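Local coordinates for protein ArCE4A (Arthrobacter sp. AW19M34-1, PDB 5LGC) that probably removes N-acetyl groups from chitin-type oligosaccharides and related amino-sugar polymers, as a deacetylase of carbohydrate esterase family 4, at residues T145-H150 and I170-I175; F84-I89 and P121-H126; V114-L119 and I134-V139. All coordinates share one frame; numbering follows the deposited sequence.

Interaction 1: residues T145-H150 and I170-I175. With NAG (2-acetamido-2-deoxy-beta-D-glucopyranose), chain B; NAG (2-acetamido-2-deoxy-beta-D-glucopyranose), chain C.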
loop_
_atom_site.group_PDB
_atom_site.type_symbol
_atom_site.label_atom_id
_atom_site.label_comp_id
_atom_site.label_asym_id
_atom_site.label_seq_id
_atom_site.Cartn_x
_atom_site.Cartn_y
_atom_site.Cartn_z
ATOM N N THR A 145 -1.894 5.081 -10.923
ATOM C CA THR A 145 -1.035 6.154 -11.427
ATOM C C THR A 145 -0.224 5.709 -12.635
ATOM O O THR A 145 0.308 6.541 -13.373
ATOM C CB THR A 145 -0.063 6.665 -10.345
ATOM O OG1 THR A 145 0.720 5.574 -9.837
ATOM C CG2 THR A 145 -0.831 7.314 -9.209
ATOM N N LEU A 146 -0.137 4.395 -12.817
ATOM C CA LEU A 146 0.637 3.779 -13.888
ATOM C C LEU A 146 2.133 4.075 -13.774
ATOM O O LEU A 146 2.862 3.946 -14.754
ATOM C CB LEU A 146 0.115 4.231 -15.256
ATOM C CG LEU A 146 -1.356 3.924 -15.539
ATOM C CD1 LEU A 146 -1.808 4.559 -16.841
ATOM C CD2 LEU A 146 -1.588 2.420 -15.561
ATOM N N ASP A 147 2.592 4.454 -12.582
ATOM C CA ASP A 147 3.999 4.806 -12.392
ATOM C C ASP A 147 4.927 3.629 -12.711
ATOM O O ASP A 147 6.068 3.827 -13.121
ATOM C CB ASP A 147 4.252 5.319 -10.964
ATOM C CG ASP A 147 3.944 4.283 -9.899
ATOM O OD1 ASP A 147 3.104 3.394 -10.160
ATOM O OD2 ASP A 147 4.539 4.361 -8.796
ATOM N N TRP A 148 4.426 2.409 -12.541
ATOM C CA TRP A 148 5.203 1.217 -12.862
ATOM C C TRP A 148 5.581 1.182 -14.334
ATOM O O TRP A 148 6.607 0.614 -14.707
ATOM C CB TRP A 148 4.431 -0.057 -12.499
ATOM C CG TRP A 148 3.053 -0.138 -13.092
ATOM C CD1 TRP A 148 1.913 0.412 -12.583
ATOM C CD2 TRP A 148 2.663 -0.826 -14.294
ATOM N NE1 TRP A 148 0.842 0.121 -13.391
ATOM C CE2 TRP A 148 1.273 -0.637 -14.448
ATOM C CE3 TRP A 148 3.351 -1.575 -15.253
ATOM C CZ2 TRP A 148 0.559 -1.171 -15.521
ATOM C CZ3 TRP A 148 2.638 -2.106 -16.322
ATOM C CH2 TRP A 148 1.257 -1.901 -16.446
ATOM N N LYS A 149 4.755 1.798 -15.170
ATOM C CA LYS A 149 4.984 1.770 -16.603
ATOM C C LYS A 149 5.799 2.966 -17.098
ATOM O O LYS A 149 6.769 2.789 -17.832
ATOM C CB LYS A 149 3.646 1.693 -17.340
ATOM C CG LYS A 149 3.636 2.334 -18.714
ATOM C CD LYS A 149 2.276 2.155 -19.379
ATOM C CE LYS A 149 1.161 2.067 -18.343
ATOM N NZ LYS A 149 -0.162 1.808 -18.969
ATOM N N HIS A 150 5.434 4.177 -16.689
ATOM C CA HIS A 150 6.093 5.355 -17.243
ATOM C C HIS A 150 7.226 5.903 -16.373
ATOM O O HIS A 150 8.024 6.711 -16.846
ATOM C CB HIS A 150 5.066 6.462 -17.517
ATOM C CG HIS A 150 4.193 6.792 -16.345
ATOM N ND1 HIS A 150 4.668 7.415 -15.211
ATOM C CD2 HIS A 150 2.868 6.605 -16.144
ATOM C CE1 HIS A 150 3.676 7.586 -14.357
ATOM N NE2 HIS A 150 2.573 7.101 -14.898
ATOM N N ILE A 170 -5.004 5.189 -3.895
ATOM C CA ILE A 170 -4.130 5.466 -5.024
ATOM C C ILE A 170 -2.973 4.481 -5.070
ATOM O O ILE A 170 -2.299 4.254 -4.070
ATOM C CB ILE A 170 -3.586 6.901 -4.957
ATOM C CG1 ILE A 170 -4.746 7.897 -4.906
ATOM C CG2 ILE A 170 -2.680 7.191 -6.148
ATOM C CD1 ILE A 170 -4.299 9.332 -4.803
ATOM N N LEU A 171 -2.752 3.885 -6.237
ATOM C CA LEU A 171 -1.698 2.895 -6.375
ATOM C C LEU A 171 -0.427 3.490 -6.956
ATOM O O LEU A 171 -0.416 4.007 -8.076
ATOM C CB LEU A 171 -2.160 1.729 -7.249
ATOM C CG LEU A 171 -1.037 0.756 -7.613
ATOM C CD1 LEU A 171 -0.489 0.059 -6.381
ATOM C CD2 LEU A 171 -1.511 -0.262 -8.640
ATOM N N MET A 172 0.643 3.404 -6.180
ATOM C CA MET A 172 1.966 3.797 -6.629
ATOM C C MET A 172 2.934 2.678 -6.306
ATOM O O MET A 172 2.591 1.746 -5.575
ATOM C CB MET A 172 2.397 5.107 -5.969
ATOM C CG MET A 172 1.874 6.341 -6.689
ATOM S SD MET A 172 2.019 7.845 -5.711
ATOM C CE MET A 172 1.124 7.360 -4.239
ATOM N N HIS A 173 4.138 2.747 -6.854
ATOM C CA HIS A 173 5.101 1.688 -6.601
ATOM C C HIS A 173 6.397 2.219 -6.017
ATOM O O HIS A 173 7.017 3.129 -6.560
ATOM C CB HIS A 173 5.381 0.904 -7.882
ATOM C CG HIS A 173 4.223 0.078 -8.339
ATOM N ND1 HIS A 173 3.110 0.626 -8.939
ATOM C CD2 HIS A 173 3.995 -1.255 -8.268
ATOM C CE1 HIS A 173 2.251 -0.337 -9.230
ATOM N NE2 HIS A 173 2.762 -1.486 -8.831
ATOM N N ASP A 174 6.796 1.626 -4.900
ATOM C CA ASP A 174 8.038 1.975 -4.234
ATOM C C ASP A 174 9.184 1.176 -4.857
ATOM O O ASP A 174 9.798 0.323 -4.210
ATOM C CB ASP A 174 7.917 1.713 -2.728
ATOM C CG ASP A 174 9.204 1.995 -1.976
ATOM O OD1 ASP A 174 10.080 2.703 -2.522
ATOM O OD2 ASP A 174 9.340 1.495 -0.841
ATOM N N ILE A 175 9.461 1.460 -6.125
ATOM C CA ILE A 175 10.450 0.706 -6.880
ATOM C C ILE A 175 11.355 1.621 -7.682
ATOM O O ILE A 175 12.219 1.150 -8.415
ATOM C CB ILE A 175 9.785 -0.290 -7.869
ATOM C CG1 ILE A 175 8.893 0.461 -8.862
ATOM C CG2 ILE A 175 8.982 -1.334 -7.130
ATOM C CD1 ILE A 175 8.285 -0.416 -9.968
HETATM C C1 NAG B . -2.971 -3.795 -14.450
HETATM C C2 NAG B . -1.738 -4.301 -15.209
HETATM C C3 NAG B . -0.882 -5.090 -14.230
HETATM C C4 NAG B . -0.482 -4.157 -13.105
HETATM C C5 NAG B . -1.754 -3.680 -12.405
HETATM C C6 NAG B . -1.388 -2.815 -11.194
HETATM C C7 NAG B . -2.896 -6.278 -16.214
HETATM C C8 NAG B . -3.209 -6.970 -17.538
HETATM N N2 NAG B . -2.168 -5.148 -16.340
HETATM O O1 NAG B . -3.785 -2.998 -15.315
HETATM O O3 NAG B . 0.296 -5.561 -14.903
HETATM O O4 NAG B . 0.313 -4.844 -12.157
HETATM O O5 NAG B . -2.585 -2.969 -13.347
HETATM O O6 NAG B . -0.623 -1.684 -11.619
HETATM O O7 NAG B . -3.281 -6.774 -15.153
HETATM C C1 NAG C . 1.658 -4.384 -12.044
HETATM C C2 NAG C . 2.109 -4.960 -10.791
HETATM C C3 NAG C . 3.516 -4.370 -10.563
HETATM C C4 NAG C . 4.379 -4.948 -11.644
HETATM C C5 NAG C . 3.788 -4.516 -12.993
HETATM C C6 NAG C . 4.657 -5.102 -14.110
HETATM C C7 NAG C . 1.014 -4.935 -8.549
HETATM C C8 NAG C . 0.002 -4.160 -7.709
HETATM N N2 NAG C . 1.199 -4.427 -9.768
HETATM O O3 NAG C . 4.022 -4.728 -9.278
HETATM O O4 NAG C . 5.707 -4.409 -11.540
HETATM O O5 NAG C . 2.438 -4.982 -13.133
HETATM O O6 NAG C . 4.674 -6.531 -14.009
HETATM O O7 NAG C . 1.430 -6.031 -8.188
#
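D147 and W148 meet H173 at the sugar cleft of a NodB-type polysaccharide deacetylase fold. The turn after strand 143-144 leads here into the short helix 147-150, and strand 168-173 runs out in the L171-M172-H173-D174 sequence, which fits the last conserved motif of the family. The carboxylate of D147 spans from the backbone of H173 to its ring. OD2 receives the backbone N of H173 at 2.6 Å through its syn lone pair, while OD1 accepts from H173 ND1 at 3.0 Å, the ring nitrogen approaching on the syn side but 23° out of the carboxylate plane. The backbone puts W148 CB over the face of the H173 ring, 4.0 Å from its centroid. CG, set between the backbone N and the carbonyl carbon (chi1 53°), then turns the indole so that its edge faces that ring, in an offset edge-to-face pair with planes at 63°.

One indole face carries the two sugars: CE3 of W148 lies 3.7 Å from C5 of the chain C NAG, and its NE1 is 2.9 Å from O6 of the chain B NAG. K149 CB rests against the opposite face. Replacing W148 by an alanine would probably strip this platform from under both sugars and leave the H173 ring without its aromatic neighbour.

Farther up the strand, T145 OG1 donates to L171 O at 2.6 Å, in the carbonyl plane, and T145 N adds a weak bond to the same oxygen. T145 CG2 packs on I170 CG2 at 3.6 Å. Held at both oxygens, D147 fixes the rotation of the H173 imidazole and leaves NE2 turned to the chain C sugar.

Interaction 2: residues F84-I89 and P121-H126. With NAG (2-acetamido-2-deoxy-beta-D-glucopyranose), chain C; NAG (2-acetamido-2-deoxy-beta-D-glucopyranose), chain B.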
loop_
_atom_site.group_PDB
_atom_site.type_symbol
_atom_site.label_atom_id
_atom_site.label_comp_id
_atom_site.label_asym_id
_atom_site.label_seq_id
_atom_site.Cartn_x
_atom_site.Cartn_y
_atom_site.Cartn_z
ATOM N N PHE A 84 4.727 -13.034 -1.129
ATOM C CA PHE A 84 6.156 -13.201 -0.919
ATOM C C PHE A 84 6.990 -12.807 -2.128
ATOM O O PHE A 84 7.946 -12.054 -1.999
ATOM C CB PHE A 84 6.481 -14.638 -0.523
ATOM C CG PHE A 84 7.889 -14.813 -0.041
ATOM C CD1 PHE A 84 8.264 -14.362 1.215
ATOM C CD2 PHE A 84 8.841 -15.402 -0.847
ATOM C CE1 PHE A 84 9.564 -14.503 1.661
ATOM C CE2 PHE A 84 10.143 -15.548 -0.408
ATOM C CZ PHE A 84 10.505 -15.098 0.846
ATOM N N ASP A 85 6.636 -13.310 -3.302
ATOM C CA ASP A 85 7.442 -13.048 -4.485
ATOM C C ASP A 85 6.624 -12.538 -5.667
ATOM O O ASP A 85 6.991 -12.770 -6.821
ATOM C CB ASP A 85 8.194 -14.313 -4.890
ATOM C CG ASP A 85 7.288 -15.518 -4.957
ATOM O OD1 ASP A 85 6.091 -15.334 -5.252
ATOM O OD2 ASP A 85 7.765 -16.643 -4.706
ATOM N N HIS A 86 5.509 -11.874 -5.374
ATOM C CA HIS A 86 4.728 -11.192 -6.403
ATOM C C HIS A 86 4.151 -12.146 -7.462
ATOM O O HIS A 86 4.066 -11.803 -8.645
ATOM C CB HIS A 86 5.603 -10.132 -7.074
ATOM C CG HIS A 86 4.836 -9.073 -7.793
ATOM N ND1 HIS A 86 5.182 -8.634 -9.053
ATOM C CD2 HIS A 86 3.753 -8.349 -7.426
ATOM C CE1 HIS A 86 4.338 -7.693 -9.434
ATOM N NE2 HIS A 86 3.461 -7.500 -8.465
ATOM N N LYS A 87 3.749 -13.341 -7.048
ATOM C CA LYS A 87 3.188 -14.296 -8.002
ATOM C C LYS A 87 1.678 -14.114 -8.174
ATOM O O LYS A 87 0.995 -13.608 -7.282
ATOM C CB LYS A 87 3.507 -15.733 -7.577
ATOM C CG LYS A 87 4.889 -16.217 -8.020
ATOM C CD LYS A 87 5.120 -17.673 -7.656
ATOM C CE LYS A 87 6.419 -18.203 -8.247
ATOM N NZ LYS A 87 7.619 -17.698 -7.534
ATOM N N ASP A 88 1.170 -14.510 -9.339
ATOM C CA ASP A 88 -0.263 -14.474 -9.615
ATOM C C ASP A 88 -0.916 -15.601 -8.823
ATOM O O ASP A 88 -0.700 -16.779 -9.109
ATOM C CB ASP A 88 -0.518 -14.615 -11.122
ATOM C CG ASP A 88 -2.003 -14.550 -11.504
ATOM O OD1 ASP A 88 -2.893 -14.718 -10.642
ATOM O OD2 ASP A 88 -2.274 -14.347 -12.705
ATOM N N ILE A 89 -1.720 -15.233 -7.829
ATOM C CA ILE A 89 -2.283 -16.218 -6.912
ATOM C C ILE A 89 -3.290 -17.140 -7.593
ATOM O O ILE A 89 -3.556 -18.235 -7.103
ATOM C CB ILE A 89 -2.975 -15.545 -5.702
ATOM C CG1 ILE A 89 -4.217 -14.773 -6.152
ATOM C CG2 ILE A 89 -2.001 -14.640 -4.958
ATOM C CD1 ILE A 89 -5.175 -14.457 -5.032
ATOM N N PRO A 121 -3.581 -8.382 -3.682
ATOM C CA PRO A 121 -3.191 -9.437 -4.626
ATOM C C PRO A 121 -2.356 -8.893 -5.784
ATOM O O PRO A 121 -2.716 -7.868 -6.366
ATOM C CB PRO A 121 -4.533 -9.986 -5.122
ATOM C CG PRO A 121 -5.522 -8.883 -4.882
ATOM C CD PRO A 121 -5.037 -8.161 -3.649
ATOM N N PRO A 122 -1.235 -9.561 -6.097
ATOM C CA PRO A 122 -0.381 -9.173 -7.223
ATOM C C PRO A 122 -1.158 -9.095 -8.532
ATOM O O PRO A 122 -1.980 -9.969 -8.811
ATOM C CB PRO A 122 0.665 -10.293 -7.267
ATOM C CG PRO A 122 0.772 -10.729 -5.842
ATOM C CD PRO A 122 -0.640 -10.658 -5.312
ATOM N N TYR A 123 -0.907 -8.036 -9.302
ATOM C CA TYR A 123 -1.558 -7.799 -10.593
ATOM C C TYR A 123 -3.060 -7.586 -10.451
ATOM O O TYR A 123 -3.779 -7.521 -11.445
ATOM C CB TYR A 123 -1.256 -8.951 -11.558
ATOM C CG TYR A 123 0.207 -9.321 -11.521
ATOM C CD1 TYR A 123 1.166 -8.460 -12.036
ATOM C CD2 TYR A 123 0.635 -10.505 -10.931
ATOM C CE1 TYR A 123 2.512 -8.777 -11.986
ATOM C CE2 TYR A 123 1.982 -10.829 -10.875
ATOM C CZ TYR A 123 2.915 -9.959 -11.404
ATOM O OH TYR A 123 4.255 -10.271 -11.351
ATOM N N GLY A 124 -3.522 -7.453 -9.209
ATOM C CA GLY A 124 -4.932 -7.262 -8.923
ATOM C C GLY A 124 -5.733 -8.520 -9.195
ATOM O O GLY A 124 -6.964 -8.505 -9.175
ATOM N N ALA A 125 -5.021 -9.613 -9.443
ATOM C CA ALA A 125 -5.638 -10.876 -9.817
ATOM C C ALA A 125 -6.126 -11.648 -8.595
ATOM O O ALA A 125 -5.337 -12.028 -7.729
ATOM C CB ALA A 125 -4.655 -11.724 -10.624
ATOM N N HIS A 126 -7.430 -11.897 -8.542
ATOM C CA HIS A 126 -8.027 -12.592 -7.412
ATOM C C HIS A 126 -9.379 -13.156 -7.798
ATOM O O HIS A 126 -9.894 -12.875 -8.879
ATOM C CB HIS A 126 -8.180 -11.649 -6.220
ATOM C CG HIS A 126 -9.255 -10.625 -6.403
ATOM N ND1 HIS A 126 -10.475 -10.709 -5.769
ATOM C CD2 HIS A 126 -9.301 -9.507 -7.164
ATOM C CE1 HIS A 126 -11.223 -9.679 -6.124
ATOM N NE2 HIS A 126 -10.534 -8.935 -6.970
HETATM C C1 NAG C . 1.658 -4.384 -12.044
HETATM C C2 NAG C . 2.109 -4.960 -10.791
HETATM C C3 NAG C . 3.516 -4.370 -10.563
HETATM C C4 NAG C . 4.379 -4.948 -11.644
HETATM C C5 NAG C . 3.788 -4.516 -12.993
HETATM C C6 NAG C . 4.657 -5.102 -14.110
HETATM C C7 NAG C . 1.014 -4.935 -8.549
HETATM C C8 NAG C . 0.002 -4.160 -7.709
HETATM N N2 NAG C . 1.199 -4.427 -9.768
HETATM O O3 NAG C . 4.022 -4.728 -9.278
HETATM O O4 NAG C . 5.707 -4.409 -11.540
HETATM O O5 NAG C . 2.438 -4.982 -13.133
HETATM O O6 NAG C . 4.674 -6.531 -14.009
HETATM O O7 NAG C . 1.430 -6.031 -8.188
HETATM C C1 NAG B . -2.971 -3.795 -14.450
HETATM C C2 NAG B . -1.738 -4.301 -15.209
HETATM C C3 NAG B . -0.882 -5.090 -14.230
HETATM C C4 NAG B . -0.482 -4.157 -13.105
HETATM C C5 NAG B . -1.754 -3.680 -12.405
HETATM C C6 NAG B . -1.388 -2.815 -11.194
HETATM C C7 NAG B . -2.896 -6.278 -16.214
HETATM C C8 NAG B . -3.209 -6.970 -17.538
HETATM N N2 NAG B . -2.168 -5.148 -16.340
HETATM O O1 NAG B . -3.785 -2.998 -15.315
HETATM O O3 NAG B . 0.296 -5.561 -14.903
HETATM O O4 NAG B . 0.313 -4.844 -12.157
HETATM O O5 NAG B . -2.585 -2.969 -13.347
HETATM O O6 NAG B . -0.623 -1.684 -11.619
HETATM O O7 NAG B . -3.281 -6.774 -15.153
HETATM O O HOH W 1 -2.795 -12.202 -7.471
#
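H86 and P122 bring two irregular loops together with CA atoms 5.6 Å apart; H86, Y123 and G124 all have positive phi, and the bonds G124 N to P121 O and A125 N to P122 O curl the second loop tightly. The imidazole of H86 leans over one face of the Y123 ring, centroids 4.3 Å apart and planes at 44°, too oblique for a stack. CG of H86 is anti to the backbone N (chi1 -160°), which carries NE2 out to the acetyl group of the chain C NAG. NE2 donates to O7 of that sugar at 2.5 Å, and Y123 N reaches the same O7 at 3.3 Å in an almost straight bond. Two donors therefore grip the amide oxygen. H86 belongs to the HxxxH motif, whose histidines usually hold a metal in relatives; here NE2 meets the acetyl oxygen itself, and the backbone N-H of Y123, in the RPPYG segment, would probably polarise the amide carbonyl.

Below the rings, P122 CG presses on K87 O at 3.2 Å. A125 CB meets D88 OD1 at 3.5 Å, an oxygen that also bonds T90. I89 packs its CG2 against P122 CD, and its CG1 meets A125 O. A water ties the two loops together, donating to P122 O at 2.7 Å and to A125 O at 2.6 Å while accepting from I89 N.

The 84-89 loop links strand 78-81 to helix 94-112, and K87 touches E100 on that helix. The 121-126 loop runs on to helix 128-131, where D131 holds H126 ND1, while P121 leans on L138 of strand 138-139.

Interaction 3: residues V114-L119 and I134-V139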
loop_
_atom_site.group_PDB
_atom_site.type_symbol
_atom_site.label_atom_id
_atom_site.label_comp_id
_atom_site.label_asym_id
_atom_site.label_seq_id
_atom_site.Cartn_x
_atom_site.Cartn_y
_atom_site.Cartn_z
ATOM N N VAL A 114 5.149 -6.464 13.913
ATOM C CA VAL A 114 3.714 -6.404 13.667
ATOM C C VAL A 114 3.331 -7.355 12.550
ATOM O O VAL A 114 4.162 -7.746 11.735
ATOM C CB VAL A 114 3.246 -4.979 13.288
ATOM C CG1 VAL A 114 3.595 -3.990 14.387
ATOM C CG2 VAL A 114 3.846 -4.549 11.959
ATOM N N LYS A 115 2.065 -7.737 12.511
ATOM C CA LYS A 115 1.579 -8.502 11.381
ATOM C C LYS A 115 0.656 -7.657 10.530
ATOM O O LYS A 115 -0.121 -6.859 11.053
ATOM C CB LYS A 115 0.874 -9.770 11.843
ATOM C CG LYS A 115 1.844 -10.890 12.110
ATOM C CD LYS A 115 1.191 -12.231 11.894
ATOM C CE LYS A 115 2.230 -13.326 11.862
ATOM N NZ LYS A 115 2.475 -13.847 13.222
ATOM N N PRO A 116 0.754 -7.820 9.206
ATOM C CA PRO A 116 -0.109 -7.072 8.293
ATOM C C PRO A 116 -1.559 -7.456 8.528
ATOM O O PRO A 116 -1.835 -8.596 8.896
ATOM C CB PRO A 116 0.375 -7.513 6.909
ATOM C CG PRO A 116 0.956 -8.869 7.137
ATOM C CD PRO A 116 1.582 -8.812 8.499
ATOM N N GLN A 117 -2.469 -6.509 8.339
ATOM C CA GLN A 117 -3.885 -6.766 8.544
ATOM C C GLN A 117 -4.612 -6.773 7.212
ATOM O O GLN A 117 -5.801 -7.077 7.142
ATOM C CB GLN A 117 -4.489 -5.714 9.475
ATOM C CG GLN A 117 -3.792 -5.589 10.819
ATOM C CD GLN A 117 -4.181 -6.686 11.793
ATOM O OE1 GLN A 117 -4.118 -7.872 11.473
ATOM N NE2 GLN A 117 -4.590 -6.289 12.994
ATOM N N ILE A 118 -3.890 -6.416 6.154
ATOM C CA ILE A 118 -4.464 -6.353 4.818
ATOM C C ILE A 118 -3.505 -6.945 3.791
ATOM O O ILE A 118 -2.291 -6.973 4.003
ATOM C CB ILE A 118 -4.814 -4.903 4.416
ATOM C CG1 ILE A 118 -3.588 -3.997 4.538
ATOM C CG2 ILE A 118 -5.950 -4.366 5.271
ATOM C CD1 ILE A 118 -3.850 -2.556 4.128
ATOM N N LEU A 119 -4.060 -7.429 2.687
ATOM C CA LEU A 119 -3.263 -7.985 1.598
ATOM C C LEU A 119 -3.724 -7.402 0.268
ATOM O O LEU A 119 -4.924 -7.255 0.031
ATOM C CB LEU A 119 -3.366 -9.519 1.576
ATOM C CG LEU A 119 -2.473 -10.282 0.590
ATOM C CD1 LEU A 119 -2.057 -11.625 1.168
ATOM C CD2 LEU A 119 -3.171 -10.480 -0.746
ATOM N N ILE A 134 -7.366 -16.376 2.008
ATOM C CA ILE A 134 -6.608 -15.241 2.513
ATOM C C ILE A 134 -7.225 -14.743 3.816
ATOM O O ILE A 134 -8.375 -14.307 3.831
ATOM C CB ILE A 134 -6.570 -14.088 1.494
ATOM C CG1 ILE A 134 -6.201 -14.608 0.102
ATOM C CG2 ILE A 134 -5.605 -13.010 1.943
ATOM C CD1 ILE A 134 -4.722 -14.811 -0.105
ATOM N N PRO A 135 -6.456 -14.795 4.912
ATOM C CA PRO A 135 -6.924 -14.436 6.256
ATOM C C PRO A 135 -7.128 -12.929 6.459
ATOM O O PRO A 135 -7.490 -12.502 7.556
ATOM C CB PRO A 135 -5.802 -14.954 7.157
ATOM C CG PRO A 135 -4.588 -14.877 6.302
ATOM C CD PRO A 135 -5.044 -15.214 4.914
ATOM N N TYR A 136 -6.900 -12.141 5.414
ATOM C CA TYR A 136 -7.040 -10.691 5.497
ATOM C C TYR A 136 -8.002 -10.156 4.458
ATOM O O TYR A 136 -8.257 -10.814 3.454
ATOM C CB TYR A 136 -5.689 -9.996 5.294
ATOM C CG TYR A 136 -4.560 -10.581 6.085
ATOM C CD1 TYR A 136 -4.607 -10.608 7.466
ATOM C CD2 TYR A 136 -3.434 -11.091 5.451
ATOM C CE1 TYR A 136 -3.580 -11.135 8.194
ATOM C CE2 TYR A 136 -2.396 -11.621 6.175
ATOM C CZ TYR A 136 -2.479 -11.637 7.551
ATOM O OH TYR A 136 -1.472 -12.153 8.316
ATOM N N PRO A 137 -8.516 -8.939 4.686
ATOM C CA PRO A 137 -9.215 -8.204 3.630
ATOM C C PRO A 137 -8.308 -7.975 2.429
ATOM O O PRO A 137 -7.142 -7.643 2.608
ATOM C CB PRO A 137 -9.565 -6.873 4.300
ATOM C CG PRO A 137 -9.622 -7.186 5.746
ATOM C CD PRO A 137 -8.575 -8.231 5.978
ATOM N N LEU A 138 -8.835 -8.154 1.224
ATOM C CA LEU A 138 -8.074 -7.846 0.023
ATOM C C LEU A 138 -8.260 -6.386 -0.333
ATOM O O LEU A 138 -9.384 -5.909 -0.448
ATOM C CB LEU A 138 -8.500 -8.737 -1.147
ATOM C CG LEU A 138 -7.846 -10.112 -1.250
ATOM C CD1 LEU A 138 -8.294 -11.017 -0.111
ATOM C CD2 LEU A 138 -8.175 -10.739 -2.602
ATOM N N VAL A 139 -7.154 -5.672 -0.497
ATOM C CA VAL A 139 -7.222 -4.252 -0.814
ATOM C C VAL A 139 -6.689 -3.988 -2.209
ATOM O O VAL A 139 -5.516 -4.225 -2.494
ATOM C CB VAL A 139 -6.427 -3.399 0.192
ATOM C CG1 VAL A 139 -6.581 -1.930 -0.141
ATOM C CG2 VAL A 139 -6.894 -3.673 1.608
#
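Y136 has CG anti to its carbonyl carbon (chi1 -47°), which lays the phenol back along the 116-119 backbone, and L119, with CG trans to the backbone N (chi1 -174°), sends CD1 toward I134. The Y136 ring is sandwiched. P135 CG sits over the centre of one face, and the peptide carbon of P116 lies above the other, offset toward the rim, with P116 O 3.2 Å from Y136 CE1. L119 CB comes in at the ring's edge, 4.2 Å from Y136 CD2. Beyond it, the L119 and I134 side chains cross at about a right angle, CD1 of L119 touching CG2 of I134 at 3.9 Å.

The backbones are joined by a single parallel bridge centred on L119 and L138. L119 N donates to P137 O at 3.1 Å, nearly straight at 171°, and V139 N returns to L119 O at 2.8 Å. L138 CA also approaches L119 O, in a CA-H...O contact. Just before the bridge, P137 CD closes on Q117 O at 3.2 Å.

I118 turns the other way from the tyrosine: its CB packs on CG2 of V139 at 3.7 Å, and both side chains continue into a buried layer with F56 of strand 54-57 and with F209. Helix 94-112 borders the other side, where P116 rests on I108 and I134 on V101.

The chemistry is thus divided. The N and O of L119 are both satisfied by strand-like bonds, which set the start of strand 138-139 beside the 114-119 loop, while proline, tyrosine and branched aliphatic groups fill the flanks mainly by apolar packing, with the L119 side chain about 10 Å from a bound NAG.

Interactions 1 and 2 both touch the two bound NAG sugars, yet they do not touch each other; their nearest atoms are about 6 Å apart. Interaction 1 is buried at the end of the central parallel sheet and works through carboxylate, imidazole and indole. Interaction 2 is more open, made of two loops, and relies on rings, prolines and a bridging water. Interaction 3 is buried too, but it is apolar packing around two backbone bonds, lying across the chain's centre from interaction 1. It adjoins interaction 2: H126 CB packs on L138 CD2 at 3.7 Å, and their segments alternate along the chain, 114-119 being followed, after R120, by the sugar-binding 121-126 loop.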